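Local structure of aminopeptidase N (5DLL) at residues L71-I74 and K79-S82; A46-V51 and L62-V67; E119-S124 and F128-E133. The protein is a zinc-dependent aminopeptidase of the M1 family that removes N-terminal amino acids from peptides and probably helps degrade intracellular peptides left by protein breakdown. All blocks are in the same frame, centred on the assembly; numbering follows the deposited sequence.

Contact 1 of 3, residues L71-I74 and K79-S82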
ATOM      1  N   LEU A  71      -5.954 -32.096  22.440  1.00 38.58           N
ATOM      2  CA  LEU A  71      -5.205 -33.242  21.929  1.00 40.29           C
ATOM      3  C   LEU A  71      -5.908 -34.561  22.246  1.00 41.71           C
ATOM      4  O   LEU A  71      -5.912 -35.000  23.392  1.00 45.53           O
ATOM      5  CB  LEU A  71      -3.802 -33.263  22.539  1.00 44.37           C
ATOM      6  CG  LEU A  71      -2.895 -34.430  22.140  1.00 50.72           C
ATOM      7  CD1 LEU A  71      -2.621 -34.399  20.643  1.00 50.36           C
ATOM      8  CD2 LEU A  71      -1.596 -34.386  22.928  1.00 51.24           C
ATOM      9  N   LEU A  72      -6.472 -35.200  21.224  1.00 39.86           N
ATOM     10  CA  LEU A  72      -7.171 -36.474  21.392  1.00 43.26           C
ATOM     11  C   LEU A  72      -6.265 -37.683  21.194  1.00 44.82           C
ATOM     12  O   LEU A  72      -6.579 -38.773  21.668  1.00 56.82           O
ATOM     13  CB  LEU A  72      -8.341 -36.574  20.410  1.00 43.52           C
ATOM     14  CG  LEU A  72      -9.336 -35.416  20.420  1.00 44.34           C
ATOM     15  CD1 LEU A  72     -10.432 -35.658  19.396  1.00 42.97           C
ATOM     16  CD2 LEU A  72      -9.921 -35.231  21.812  1.00 48.75           C
ATOM     17  N   SER A  73      -5.157 -37.507  20.480  1.00 44.29           N
ATOM     18  CA  SER A  73      -4.289 -38.635  20.140  1.00 46.67           C
ATOM     19  C   SER A  73      -2.933 -38.173  19.630  1.00 42.83           C
ATOM     20  O   SER A  73      -2.817 -37.112  19.017  1.00 47.94           O
ATOM     21  CB  SER A  73      -4.949 -39.524  19.078  1.00 45.84           C
ATOM     22  OG  SER A  73      -4.057 -40.535  18.640  1.00 47.51           O
ATOM     23  N   ILE A  74      -1.917 -38.993  19.883  1.00 40.90           N
ATOM     24  CA  ILE A  74      -0.556 -38.714  19.437  1.00 40.61           C
ATOM     25  C   ILE A  74       0.228 -40.019  19.297  1.00 43.75           C
ATOM     26  O   ILE A  74       0.278 -40.832  20.226  1.00 44.76           O
ATOM     27  CB  ILE A  74       0.170 -37.734  20.387  1.00 43.10           C
ATOM     28  CG1 ILE A  74       1.590 -37.449  19.891  1.00 45.15           C
ATOM     29  CG2 ILE A  74       0.208 -38.263  21.817  1.00 49.42           C
ATOM     30  CD1 ILE A  74       2.257 -36.295  20.606  1.00 49.61           C
ATOM     31  N   LYS A  79       3.297 -45.686  16.510  1.00 65.35           N
ATOM     32  CA  LYS A  79       3.101 -46.202  17.864  1.00 66.78           C
ATOM     33  C   LYS A  79       2.705 -45.062  18.811  1.00 59.47           C
ATOM     34  O   LYS A  79       3.260 -43.967  18.728  1.00 60.42           O
ATOM     35  CB  LYS A  79       4.382 -46.872  18.361  1.00 70.97           C
ATOM     36  CG  LYS A  79       4.163 -47.817  19.529  1.00 76.91           C
ATOM     37  CD  LYS A  79       5.453 -48.102  20.277  1.00 76.30           C
ATOM     38  CE  LYS A  79       5.196 -49.035  21.449  1.00 84.87           C
ATOM     39  NZ  LYS A  79       6.395 -49.186  22.314  1.00 92.29           N
ATOM     40  N   HIS A  80       1.754 -45.326  19.707  1.00 56.71           N
ATOM     41  CA  HIS A  80       1.255 -44.307  20.645  1.00 55.20           C
ATOM     42  C   HIS A  80       2.326 -43.836  21.622  1.00 55.10           C
ATOM     43  O   HIS A  80       3.204 -44.605  22.013  1.00 57.91           O
ATOM     44  CB  HIS A  80       0.059 -44.836  21.442  1.00 54.76           C
ATOM     45  CG  HIS A  80      -1.229 -44.822  20.681  1.00 58.62           C
ATOM     46  ND1 HIS A  80      -2.137 -43.789  20.777  1.00 65.69           N
ATOM     47  CD2 HIS A  80      -1.761 -45.712  19.812  1.00 61.92           C
ATOM     48  CE1 HIS A  80      -3.172 -44.043  19.998  1.00 70.27           C
ATOM     49  NE2 HIS A  80      -2.970 -45.205  19.402  1.00 68.44           N
ATOM     50  N   LEU A  81       2.246 -42.565  22.010  1.00 56.02           N
ATOM     51  CA  LEU A  81       3.102 -42.029  23.064  1.00 59.67           C
ATOM     52  C   LEU A  81       2.337 -41.974  24.378  1.00 58.01           C
ATOM     53  O   LEU A  81       1.176 -41.556  24.417  1.00 57.93           O
ATOM     54  CB  LEU A  81       3.600 -40.629  22.711  1.00 54.83           C
ATOM     55  CG  LEU A  81       4.566 -40.505  21.535  1.00 53.25           C
ATOM     56  CD1 LEU A  81       4.984 -39.051  21.372  1.00 51.56           C
ATOM     57  CD2 LEU A  81       5.787 -41.393  21.723  1.00 56.90           C
ATOM     58  N   SER A  82       2.997 -42.403  25.448  1.00 62.65           N
ATOM     59  CA  SER A  82       2.430 -42.345  26.790  1.00 71.75           C
ATOM     60  C   SER A  82       2.577 -40.926  27.341  1.00 76.07           C
ATOM     61  O   SER A  82       3.459 -40.188  26.902  1.00 67.27           O
ATOM     62  CB  SER A  82       3.151 -43.335  27.706  1.00 74.56           C
ATOM     63  OG  SER A  82       4.556 -43.117  27.692  1.00 67.77           O
TER
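Ile74 and Leu81 carry most of the buried surface where a short hairpin folds back on itself, and they show how one backbone bond and one pair of apolar side chains can join two chain segments. Leu81 N donates to Ile74 O over 3.2 Å, the N-H pointing almost straight at the oxygen (168°) but tilted from the carbonyl plane. Beside this bond the two aliphatic chains cross obliquely, Leu81 CD1 lying 4.0 Å from Ile74 CD1 and equally near Ile74 CG1. Ile74 presents that branch because CG1 stands anti to its own backbone N (chi1 -180°).

His80, the next largest contributor, lies against the same oxygen, its CA 3.6 Å from Ile74 O, and its ring reaches on to Ser73, with CE1 3.9 Å from Ser73 OG, a van der Waals contact.

Around the pair, Phe86 touches both Ile74 and Leu81, and Leu93 of strand 92-95 also packs on Ile74. Strand 70-76 pairs on with strand 101-110, where Leu72 and Ser73 both face Val107 in a classic beta bulge, and through this pairing the hairpin joins the large mixed sheet of the N-terminal domain.

Contact 2 of 3, residues A46-V51 and L62-V67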
ATOM      1  N   ALA A  46      -3.179 -34.976  11.532  1.00 37.48           N
ATOM      2  CA  ALA A  46      -2.019 -34.444  10.813  1.00 36.68           C
ATOM      3  C   ALA A  46      -0.818 -35.374  10.904  1.00 40.67           C
ATOM      4  O   ALA A  46      -0.367 -35.706  12.002  1.00 37.22           O
ATOM      5  CB  ALA A  46      -1.646 -33.065  11.337  1.00 33.19           C
ATOM      6  N   ASN A  47      -0.305 -35.777   9.743  1.00 44.71           N
ATOM      7  CA  ASN A  47       0.895 -36.597   9.660  1.00 46.79           C
ATOM      8  C   ASN A  47       2.074 -35.742   9.237  1.00 41.98           C
ATOM      9  O   ASN A  47       2.156 -35.316   8.089  1.00 48.64           O
ATOM     10  CB  ASN A  47       0.706 -37.732   8.660  1.00 53.91           C
ATOM     11  CG  ASN A  47      -0.051 -38.899   9.241  1.00 51.91           C
ATOM     12  OD1 ASN A  47       0.464 -40.010   9.298  1.00 64.54           O
ATOM     13  ND2 ASN A  47      -1.282 -38.657   9.671  1.00 55.71           N
ATOM     14  N   LEU A  48       2.982 -35.502  10.175  1.00 41.46           N
ATOM     15  CA  LEU A  48       4.148 -34.663   9.946  1.00 39.61           C
ATOM     16  C   LEU A  48       5.350 -35.557   9.726  1.00 40.27           C
ATOM     17  O   LEU A  48       5.716 -36.331  10.614  1.00 35.59           O
ATOM     18  CB  LEU A  48       4.403 -33.756  11.158  1.00 39.98           C
ATOM     19  CG  LEU A  48       3.602 -32.454  11.242  1.00 40.21           C
ATOM     20  CD1 LEU A  48       2.152 -32.645  10.829  1.00 43.32           C
ATOM     21  CD2 LEU A  48       3.691 -31.871  12.645  1.00 42.24           C
ATOM     22  N   TYR A  49       5.958 -35.454   8.546  1.00 44.15           N
ATOM     23  CA  TYR A  49       7.147 -36.239   8.220  1.00 44.70           C
ATOM     24  C   TYR A  49       8.377 -35.390   8.481  1.00 41.86           C
ATOM     25  O   TYR A  49       8.742 -34.533   7.686  1.00 40.84           O
ATOM     26  CB  TYR A  49       7.075 -36.762   6.790  1.00 42.46           C
ATOM     27  CG  TYR A  49       5.907 -37.706   6.616  1.00 42.49           C
ATOM     28  CD1 TYR A  49       6.033 -39.057   6.898  1.00 44.59           C
ATOM     29  CD2 TYR A  49       4.664 -37.236   6.217  1.00 41.97           C
ATOM     30  CE1 TYR A  49       4.958 -39.920   6.761  1.00 43.16           C
ATOM     31  CE2 TYR A  49       3.587 -38.091   6.082  1.00 40.32           C
ATOM     32  CZ  TYR A  49       3.741 -39.429   6.352  1.00 39.82           C
ATOM     33  OH  TYR A  49       2.667 -40.271   6.211  1.00 44.82           O
ATOM     34  N   ILE A  50       8.997 -35.654   9.626  1.00 45.00           N
ATOM     35  CA  ILE A  50       9.978 -34.770  10.235  1.00 43.28           C
ATOM     36  C   ILE A  50      11.375 -35.382  10.166  1.00 45.49           C
ATOM     37  O   ILE A  50      11.536 -36.603  10.245  1.00 45.07           O
ATOM     38  CB  ILE A  50       9.597 -34.511  11.711  1.00 40.04           C
ATOM     39  CG1 ILE A  50       8.196 -33.890  11.799  1.00 39.19           C
ATOM     40  CG2 ILE A  50      10.620 -33.618  12.398  1.00 40.20           C
ATOM     41  CD1 ILE A  50       7.552 -34.025  13.161  1.00 43.91           C
ATOM     42  N   VAL A  51      12.380 -34.522  10.032  1.00 50.02           N
ATOM     43  CA  VAL A  51      13.774 -34.957   9.972  1.00 49.55           C
ATOM     44  C   VAL A  51      14.685 -34.001  10.751  1.00 46.60           C
ATOM     45  O   VAL A  51      14.454 -32.793  10.785  1.00 39.37           O
ATOM     46  CB  VAL A  51      14.248 -35.095   8.507  1.00 51.43           C
ATOM     47  CG1 VAL A  51      14.390 -33.733   7.839  1.00 50.22           C
ATOM     48  CG2 VAL A  51      15.552 -35.876   8.438  1.00 60.23           C
ATOM     49  N   LEU A  62      11.943 -32.069  20.382  1.00 47.02           N
ATOM     50  CA  LEU A  62      11.027 -31.426  19.452  1.00 44.63           C
ATOM     51  C   LEU A  62      10.101 -30.488  20.227  1.00 44.12           C
ATOM     52  O   LEU A  62       9.473 -30.900  21.200  1.00 46.20           O
ATOM     53  CB  LEU A  62      10.206 -32.480  18.706  1.00 44.70           C
ATOM     54  CG  LEU A  62       9.346 -32.003  17.527  1.00 45.80           C
ATOM     55  CD1 LEU A  62      10.213 -31.596  16.341  1.00 43.31           C
ATOM     56  CD2 LEU A  62       8.354 -33.084  17.120  1.00 44.17           C
ATOM     57  N   VAL A  63      10.030 -29.231  19.796  1.00 41.53           N
ATOM     58  CA  VAL A  63       9.154 -28.239  20.419  1.00 45.42           C
ATOM     59  C   VAL A  63       8.149 -27.727  19.384  1.00 45.48           C
ATOM     60  O   VAL A  63       8.436 -26.791  18.640  1.00 45.84           O
ATOM     61  CB  VAL A  63       9.959 -27.051  21.009  1.00 46.51           C
ATOM     62  CG1 VAL A  63       9.029 -26.058  21.702  1.00 45.02           C
ATOM     63  CG2 VAL A  63      11.030 -27.546  21.973  1.00 44.81           C
ATOM     64  N   LEU A  64       6.976 -28.351  19.340  1.00 44.26           N
ATOM     65  CA  LEU A  64       5.907 -27.922  18.440  1.00 43.95           C
ATOM     66  C   LEU A  64       5.078 -26.796  19.052  1.00 39.97           C
ATOM     67  O   LEU A  64       4.801 -26.805  20.245  1.00 48.75           O
ATOM     68  CB  LEU A  64       4.990 -29.099  18.103  1.00 45.73           C
ATOM     69  CG  LEU A  64       5.646 -30.219  17.296  1.00 47.77           C
ATOM     70  CD1 LEU A  64       4.791 -31.473  17.341  1.00 53.48           C
ATOM     71  CD2 LEU A  64       5.881 -29.784  15.860  1.00 50.68           C
ATOM     72  N   ASP A  65       4.689 -25.834  18.222  1.00 37.61           N
ATOM     73  CA  ASP A  65       3.792 -24.751  18.618  1.00 38.40           C
ATOM     74  C   ASP A  65       2.336 -25.197  18.448  1.00 35.76           C
ATOM     75  O   ASP A  65       1.988 -25.831  17.448  1.00 35.28           O
ATOM     76  CB  ASP A  65       4.048 -23.503  17.759  1.00 46.10           C
ATOM     77  CG  ASP A  65       5.483 -22.991  17.865  1.00 51.48           C
ATOM     78  OD1 ASP A  65       5.882 -22.550  18.967  1.00 52.91           O
ATOM     79  OD2 ASP A  65       6.206 -23.017  16.841  1.00 47.18           O
ATOM     80  N   GLY A  66       1.489 -24.860  19.415  1.00 36.35           N
ATOM     81  CA  GLY A  66       0.068 -25.208  19.351  1.00 40.22           C
ATOM     82  C   GLY A  66      -0.738 -24.477  20.408  1.00 38.81           C
ATOM     83  O   GLY A  66      -0.350 -24.451  21.574  1.00 43.95           O
ATOM     84  N   VAL A  67      -1.858 -23.883  20.004  1.00 33.60           N
ATOM     85  CA  VAL A  67      -2.613 -22.987  20.875  1.00 34.05           C
ATOM     86  C   VAL A  67      -4.113 -23.248  20.758  1.00 34.42           C
ATOM     87  O   VAL A  67      -4.655 -23.296  19.658  1.00 33.61           O
ATOM     88  CB  VAL A  67      -2.302 -21.509  20.537  1.00 34.09           C
ATOM     89  CG1 VAL A  67      -3.170 -20.559  21.352  1.00 33.97           C
ATOM     90  CG2 VAL A  67      -0.826 -21.215  20.769  1.00 35.37           C
TER
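Ile50 and Leu62 meet tip to tip, methyl against methyl, with Ile50 CD1 4.1 Å from Leu62 CD2. The pair illustrates a contact made wholly by apolar side chains, between strands whose backbones stay well apart: the CA atoms of Ile50 and Leu62 are 9.9 Å from each other. Both residues send their CB toward the opposite strand. In Ile50 the CG1 branch lies anti to the carbonyl carbon (chi1 -58°) and ends in the CD1 methyl that makes the contact; in Leu62, CG is anti to the backbone N instead (chi1 -171°), and CD2 is the branch that answers.

A second apolar pair lies two residues along each strand. Leu48 CD2 approaches Leu64 CD2 at 4.4 Å, a looser meeting of methyl groups, with the CA atoms of Leu48 and Leu64 11.0 Å apart. All four side chains are buried, and their neighbours continue the same apolar layer: Tyr26 of strand 26-36 touches both Ile50 and Leu62, Phe102 packs on Ile50, and Leu104 packs on Leu64.

Polar interactions belong to the surroundings of the two segments. Backbone bonds link Leu48 to Leu104 and Asn47 to His32, holding strand 42-52 between strands 101-110 and 26-36. Farther along the other segment, Asp65 OD2 accepts a hydrogen bond from the backbone N of Asp145.

Strand 42-52 belongs to the large mixed sheet and strand 62-65 to a separate antiparallel sheet of three strands. Leu48 and Ile50 from one strand and Leu62 and Leu64 from the other point into the interface, the face-to-face sheet packing expected of a beta-sandwich core, here in the N-terminal domain of an M1 aminopeptidase.

Contact 3 of 3, residues E119-S124 and F128-E133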
ATOM      1  N   GLU A 119      -7.847 -15.570  13.454  1.00 45.24           N
ATOM      2  CA  GLU A 119      -6.687 -16.364  13.060  1.00 43.89           C
ATOM      3  C   GLU A 119      -7.088 -17.827  13.099  1.00 38.92           C
ATOM      4  O   GLU A 119      -8.181 -18.155  13.553  1.00 45.99           O
ATOM      5  CB  GLU A 119      -5.529 -16.152  14.029  1.00 50.40           C
ATOM      6  CG  GLU A 119      -4.974 -14.744  14.080  1.00 57.66           C
ATOM      7  CD  GLU A 119      -3.683 -14.681  14.871  1.00 72.00           C
ATOM      8  OE1 GLU A 119      -3.542 -15.462  15.842  1.00 54.91           O
ATOM      9  OE2 GLU A 119      -2.809 -13.859  14.517  1.00 86.39           O
ATOM     10  N   GLY A 120      -6.204 -18.709  12.645  1.00 35.08           N
ATOM     11  CA  GLY A 120      -6.512 -20.137  12.571  1.00 31.54           C
ATOM     12  C   GLY A 120      -7.773 -20.375  11.769  1.00 32.07           C
ATOM     13  O   GLY A 120      -8.074 -19.622  10.848  1.00 34.95           O
ATOM     14  N   LEU A 121      -8.516 -21.415  12.120  1.00 33.26           N
ATOM     15  CA  LEU A 121      -9.775 -21.706  11.451  1.00 33.80           C
ATOM     16  C   LEU A 121     -10.893 -20.995  12.199  1.00 35.59           C
ATOM     17  O   LEU A 121     -11.028 -21.160  13.410  1.00 40.43           O
ATOM     18  CB  LEU A 121     -10.016 -23.216  11.418  1.00 32.85           C
ATOM     19  CG  LEU A 121     -11.261 -23.726  10.691  1.00 35.13           C
ATOM     20  CD1 LEU A 121     -11.308 -23.241   9.251  1.00 38.19           C
ATOM     21  CD2 LEU A 121     -11.274 -25.244  10.736  1.00 38.42           C
ATOM     22  N   TYR A 122     -11.676 -20.188  11.488  1.00 37.72           N
ATOM     23  CA  TYR A 122     -12.853 -19.550  12.076  1.00 40.70           C
ATOM     24  C   TYR A 122     -14.048 -19.640  11.135  1.00 39.10           C
ATOM     25  O   TYR A 122     -13.912 -20.082  10.002  1.00 41.74           O
ATOM     26  CB  TYR A 122     -12.551 -18.099  12.474  1.00 43.23           C
ATOM     27  CG  TYR A 122     -12.022 -17.227  11.365  1.00 44.80           C
ATOM     28  CD1 TYR A 122     -12.890 -16.563  10.502  1.00 48.14           C
ATOM     29  CD2 TYR A 122     -10.653 -17.044  11.193  1.00 46.14           C
ATOM     30  CE1 TYR A 122     -12.407 -15.755   9.484  1.00 49.00           C
ATOM     31  CE2 TYR A 122     -10.161 -16.236  10.182  1.00 46.65           C
ATOM     32  CZ  TYR A 122     -11.043 -15.597   9.332  1.00 47.35           C
ATOM     33  OH  TYR A 122     -10.561 -14.797   8.329  1.00 49.53           O
ATOM     34  N   LYS A 123     -15.220 -19.238  11.619  1.00 45.98           N
ATOM     35  CA  LYS A 123     -16.459 -19.361  10.855  1.00 57.30           C
ATOM     36  C   LYS A 123     -17.324 -18.117  11.013  1.00 65.65           C
ATOM     37  O   LYS A 123     -17.732 -17.779  12.122  1.00 72.54           O
ATOM     38  CB  LYS A 123     -17.231 -20.597  11.311  1.00 60.22           C
ATOM     39  CG  LYS A 123     -18.360 -20.998  10.380  1.00 63.17           C
ATOM     40  CD  LYS A 123     -19.043 -22.256  10.881  1.00 75.29           C
ATOM     41  CE  LYS A 123     -20.382 -22.474  10.199  1.00 95.21           C
ATOM     42  NZ  LYS A 123     -21.070 -23.686  10.726  1.00115.81           N
ATOM     43  N   SER A 124     -17.611 -17.453   9.894  1.00 79.91           N
ATOM     44  CA  SER A 124     -18.343 -16.188   9.902  1.00 82.63           C
ATOM     45  C   SER A 124     -19.384 -16.136   8.780  1.00 80.30           C
ATOM     46  O   SER A 124     -19.061 -15.837   7.628  1.00 68.56           O
ATOM     47  CB  SER A 124     -17.360 -15.020   9.772  1.00 89.88           C
ATOM     48  OG  SER A 124     -16.300 -15.140  10.708  1.00 89.45           O
ATOM     49  N   PHE A 128     -16.533 -21.519   6.593  1.00 42.58           N
ATOM     50  CA  PHE A 128     -15.230 -21.707   7.217  1.00 40.51           C
ATOM     51  C   PHE A 128     -14.182 -20.978   6.403  1.00 38.47           C
ATOM     52  O   PHE A 128     -14.244 -20.949   5.177  1.00 41.02           O
ATOM     53  CB  PHE A 128     -14.851 -23.184   7.292  1.00 42.05           C
ATOM     54  CG  PHE A 128     -15.706 -23.986   8.224  1.00 40.63           C
ATOM     55  CD1 PHE A 128     -15.407 -24.057   9.576  1.00 42.37           C
ATOM     56  CD2 PHE A 128     -16.804 -24.687   7.749  1.00 40.50           C
ATOM     57  CE1 PHE A 128     -16.195 -24.804  10.434  1.00 37.46           C
ATOM     58  CE2 PHE A 128     -17.589 -25.437   8.606  1.00 36.52           C
ATOM     59  CZ  PHE A 128     -17.284 -25.496   9.945  1.00 34.82           C
ATOM     60  N   SER A 129     -13.211 -20.406   7.099  1.00 38.36           N
ATOM     61  CA  SER A 129     -12.169 -19.611   6.469  1.00 39.61           C
ATOM     62  C   SER A 129     -11.001 -19.520   7.436  1.00 37.68           C
ATOM     63  O   SER A 129     -11.195 -19.608   8.643  1.00 42.01           O
ATOM     64  CB  SER A 129     -12.709 -18.215   6.128  1.00 37.97           C
ATOM     65  OG  SER A 129     -11.659 -17.272   5.982  1.00 41.75           O
ATOM     66  N   THR A 130      -9.795 -19.341   6.909  1.00 38.78           N
ATOM     67  CA  THR A 130      -8.597 -19.287   7.741  1.00 39.78           C
ATOM     68  C   THR A 130      -7.867 -17.964   7.605  1.00 39.25           C
ATOM     69  O   THR A 130      -8.223 -17.112   6.788  1.00 38.74           O
ATOM     70  CB  THR A 130      -7.595 -20.394   7.362  1.00 39.74           C
ATOM     71  OG1 THR A 130      -7.129 -20.168   6.027  1.00 42.04           O
ATOM     72  CG2 THR A 130      -8.236 -21.765   7.458  1.00 38.80           C
ATOM     73  N   GLN A 131      -6.842 -17.818   8.434  1.00 38.15           N
ATOM     74  CA  GLN A 131      -5.864 -16.749   8.319  1.00 39.26           C
ATOM     75  C   GLN A 131      -4.670 -17.188   9.151  1.00 40.01           C
ATOM     76  O   GLN A 131      -4.788 -17.346  10.367  1.00 45.31           O
ATOM     77  CB  GLN A 131      -6.430 -15.428   8.840  1.00 40.10           C
ATOM     78  CG  GLN A 131      -5.406 -14.315   8.991  1.00 40.79           C
ATOM     79  CD  GLN A 131      -4.710 -13.980   7.689  1.00 45.70           C
ATOM     80  OE1 GLN A 131      -5.331 -13.961   6.624  1.00 47.35           O
ATOM     81  NE2 GLN A 131      -3.412 -13.706   7.767  1.00 47.98           N
ATOM     82  N   CYS A 132      -3.531 -17.405   8.501  1.00 37.04           N
ATOM     83  CA  CYS A 132      -2.385 -18.004   9.171  1.00 36.10           C
ATOM     84  C   CYS A 132      -1.149 -17.106   9.288  1.00 38.03           C
ATOM     85  O   CYS A 132      -0.244 -17.428  10.051  1.00 40.74           O
ATOM     86  CB  CYS A 132      -2.037 -19.331   8.498  1.00 35.47           C
ATOM     87  SG  CYS A 132      -3.370 -20.552   8.623  1.00 37.09           S
ATOM     88  N   GLU A 133      -1.090 -15.995   8.561  1.00 42.24           N
ATOM     89  CA  GLU A 133      -0.005 -15.033   8.779  1.00 46.53           C
ATOM     90  C   GLU A 133      -0.383 -14.151   9.965  1.00 44.07           C
ATOM     91  O   GLU A 133      -1.501 -13.648   9.995  1.00 40.68           O
ATOM     92  CB  GLU A 133       0.245 -14.162   7.544  1.00 52.19           C
ATOM     93  CG  GLU A 133       1.414 -13.188   7.705  1.00 55.49           C
ATOM     94  CD  GLU A 133       1.765 -12.441   6.430  1.00 52.79           C
ATOM     95  OE1 GLU A 133       0.874 -12.242   5.581  1.00 56.39           O
ATOM     96  OE2 GLU A 133       2.937 -12.041   6.278  1.00 55.92           O
TER
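Lys123 and Phe128 meet with the aliphatic part of the lysine laid over one face of the ring. Lys123 CD stands 4.0 Å from the centroid of the Phe128 ring, only 19° off the ring normal, a CH-pi contact displaced toward the rim. The lysine chain runs extended past the ring, and its NZ bonds to the hydroxyl of Tyr164, whose ring also meets Phe128. On the same face of the hairpin, Leu121 CD1 touches both Phe128 CB (4.0 Å) and Thr130 CG2 (3.9 Å), bridging from one residue to the other.

Tyr122 lies on the other face, folded back over the partner strand. Its CG sits between backbone N and carbonyl carbon (chi1 55°), which brings the ring across Ser129, so that Ser129 O lies 3.6 Å above the ring plane, over the centre. Gln131 CB meets the ring edge near Tyr122 CE2. That same Ser129 O receives Tyr122 N at 2.9 Å in a nearly straight bond (175°), and Ser129 N returns one to Tyr122 O. Beyond the tyrosine, Gln131 turns its amide away from the partner segment, and NE2 donates in plane to a lone pair of Glu133 O at 2.9 Å.

The hairpin forms one side of a four-stranded antiparallel sheet: 122-123 is an outer strand, and 128-131 continues to strand 201-204, where Phe128 pairs with Ala203 and Thr130 OG1 bonds Leu201 N. Toward the catalytic domain, Phe270 touches Tyr122 and Gln131, and Met275 of strand 274-275 also touches Gln131, whose side chain lies about 10 Å from the bound zinc.

Overall arrangement
Followed from the N terminus, the three contacts succeed one another without crossing or nesting. Contact 2 comes first, closing the ten-residue connection after 46-51 and setting strand 62-65 against the large mixed sheet. The chain then enters strand 70-76, and contact 1 closes the tight hairpin that returns at 79-82, its centre about 13 Å from that of contact 2. Strand 101-110 later pairs with both 42-52 and 70-76, so the same sheet is reached by contacts 1 and 2. Contact 3 closes a short hairpin in another sheet, its centre about 20 Å from that of contact 2, at the zinc-facing side of the N-terminal domain.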